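Local coordinates for protein-L-isoaspartate O-methyltransferase beta-aspartate methyltransferase (Plasmodium falciparum, PDB 2PBF), which probably methylates L-isoaspartyl residues of damaged proteins, taking the methyl group from S-adenosyl-L-methionine and thereby starting their repair, at residues L94-A99 with K130-E135. Residues are numbered along the deposited sequence; the frame is centred on the assembly and turned at random.
Sequences LTVCMA and KRDKPE
V96 and K133 make the main apolar contact, small and through aliphatic carbon alone: V96 CG1 lies 3.7 Å from K133 CD, the methyl meeting the lysine chain at its third carbon, two bonds short of the ammonium. The valine puts CG1 anti to its backbone N (chi1 178°), which aims that branch at the second segment. V96 CG1 also comes within 4.3 Å of D132 OD2, a loose approach, and the two segments bury just 72 Å² between them.

The polar part belongs to the second segment. K133 runs extended past the valine and then bends at its last torsion (chi4 70°), turning the ammonium back to its neighbour, where K133 NZ bridges to D132 OD2 at 2.9 Å. The nitrogen comes from the syn side, 35° out of the carboxylate plane. The same oxygen also bonds the hydroxyl of Y42, and K133 NZ the carbonyl oxygen of Q36, tying the lysine and aspartate to the chain after helix 28-35.

The contact joins helix 93-101 to the end of helix 119-132 and the residue after it in the Rossmann-like methyltransferase fold; Y42 also packs on V96, while T95 packs on strand 142-146 and hydrogen-bonds D86 of strand 83-87, where M98 packs.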
loop_
_atom_site.group_PDB
_atom_site.type_symbol
_atom_site.label_atom_id
_atom_site.label_comp_id
_atom_site.label_asym_id
_atom_site.label_seq_id
_atom_site.Cartn_x
_atom_site.Cartn_y
_atom_site.Cartn_z
ATOM N N LEU A 94 2.901 3.765 -2.096
ATOM C CA LEU A 94 2.051 3.617 -0.926
ATOM C C LEU A 94 2.830 3.188 0.322
ATOM O O LEU A 94 2.462 3.565 1.440
ATOM C CB LEU A 94 0.853 2.694 -1.204
ATOM C CG LEU A 94 -0.351 2.992 -0.290
ATOM C CD1 LEU A 94 -1.080 4.309 -0.626
ATOM C CD2 LEU A 94 -1.276 1.887 -0.433
ATOM N N THR A 95 3.902 2.419 0.120
ATOM C CA THR A 95 4.766 2.007 1.221
ATOM C C THR A 95 5.416 3.194 1.929
ATOM O O THR A 95 5.421 3.257 3.153
ATOM C CB THR A 95 5.878 1.008 0.755
ATOM O OG1 THR A 95 5.403 0.257 -0.356
ATOM C CG2 THR A 95 6.207 0.058 1.871
ATOM N N VAL A 96 5.953 4.122 1.150
ATOM C CA VAL A 96 6.475 5.393 1.663
ATOM C C VAL A 96 5.382 6.228 2.356
ATOM O O VAL A 96 5.612 6.799 3.423
ATOM C CB VAL A 96 7.196 6.172 0.535
ATOM C CG1 VAL A 96 7.714 7.520 1.023
ATOM C CG2 VAL A 96 8.350 5.333 0.001
ATOM N N CYS A 97 4.193 6.281 1.771
ATOM C CA CYS A 97 3.062 6.921 2.429
ATOM C C CYS A 97 2.863 6.309 3.827
ATOM O O CYS A 97 2.723 7.033 4.807
ATOM C CB CYS A 97 1.781 6.842 1.556
ATOM S SG CYS A 97 1.678 8.067 0.199
ATOM N N MET A 98 2.897 4.984 3.934
ATOM C CA MET A 98 2.789 4.350 5.247
ATOM C C MET A 98 3.936 4.707 6.204
ATOM O O MET A 98 3.689 4.983 7.376
ATOM C CB MET A 98 2.701 2.832 5.126
ATOM C CG MET A 98 1.443 2.280 4.485
ATOM S SD MET A 98 1.704 0.496 4.272
ATOM C CE MET A 98 0.069 0.052 3.756
ATOM N N ALA A 99 5.182 4.681 5.707
ATOM C CA ALA A 99 6.361 5.096 6.484
ATOM C C ALA A 99 6.231 6.514 7.043
ATOM O O ALA A 99 6.683 6.796 8.158
ATOM C CB ALA A 99 7.633 5.001 5.616
ATOM N N LYS A 130 15.458 5.985 -2.809
ATOM C CA LYS A 130 16.765 6.636 -2.775
ATOM C C LYS A 130 16.672 8.097 -3.226
ATOM O O LYS A 130 17.161 8.976 -2.529
ATOM C CB LYS A 130 17.815 5.877 -3.603
ATOM C CG LYS A 130 18.122 4.459 -3.118
ATOM C CD LYS A 130 19.615 4.066 -3.281
ATOM C CE LYS A 130 19.972 2.866 -2.374
ATOM N NZ LYS A 130 21.314 2.235 -2.670
ATOM N N ARG A 131 16.033 8.364 -4.363
ATOM C CA ARG A 131 15.946 9.744 -4.876
ATOM C C ARG A 131 15.005 10.632 -4.077
ATOM O O ARG A 131 15.215 11.857 -4.008
ATOM C CB ARG A 131 15.626 9.782 -6.377
ATOM C CG ARG A 131 14.204 10.184 -6.802
ATOM C CD ARG A 131 14.145 10.429 -8.345
ATOM N NE ARG A 131 14.780 9.320 -9.071
ATOM C CZ ARG A 131 14.160 8.200 -9.436
ATOM N NH1 ARG A 131 12.870 8.040 -9.169
ATOM N NH2 ARG A 131 14.831 7.234 -10.064
ATOM N N ASP A 132 13.989 10.025 -3.460
ATOM C CA ASP A 132 13.009 10.784 -2.696
ATOM C C ASP A 132 13.420 10.968 -1.227
ATOM O O ASP A 132 13.565 12.100 -0.751
ATOM C CB ASP A 132 11.630 10.128 -2.794
ATOM C CG ASP A 132 10.525 10.968 -2.143
ATOM O OD1 ASP A 132 10.565 12.229 -2.220
ATOM O OD2 ASP A 132 9.599 10.351 -1.563
ATOM N N LYS A 133 13.591 9.854 -0.521
ATOM C CA LYS A 133 13.839 9.843 0.920
ATOM C C LYS A 133 14.878 8.766 1.258
ATOM O O LYS A 133 14.504 7.701 1.801
ATOM C CB LYS A 133 12.537 9.545 1.671
ATOM C CG LYS A 133 11.520 10.666 1.612
ATOM C CD LYS A 133 10.135 10.174 1.953
ATOM C CE LYS A 133 9.166 11.332 2.071
ATOM N NZ LYS A 133 8.864 11.990 0.758
ATOM N N PRO A 134 16.177 9.025 0.943
ATOM C CA PRO A 134 17.201 7.989 1.091
ATOM C C PRO A 134 17.346 7.528 2.545
ATOM O O PRO A 134 17.868 6.460 2.798
ATOM C CB PRO A 134 18.497 8.680 0.604
ATOM C CG PRO A 134 18.225 10.112 0.640
ATOM C CD PRO A 134 16.749 10.293 0.451
ATOM N N GLU A 135 16.868 8.349 3.478
ATOM C CA GLU A 135 16.930 8.038 4.902
ATOM C C GLU A 135 16.151 6.761 5.261
ATOM O O GLU A 135 16.515 6.056 6.196
ATOM C CB GLU A 135 16.455 9.241 5.726
ATOM C CG GLU A 135 15.010 9.698 5.468
ATOM C CD GLU A 135 14.869 10.795 4.408
ATOM O OE1 GLU A 135 15.713 10.875 3.499
ATOM O OE2 GLU A 135 13.898 11.581 4.498
#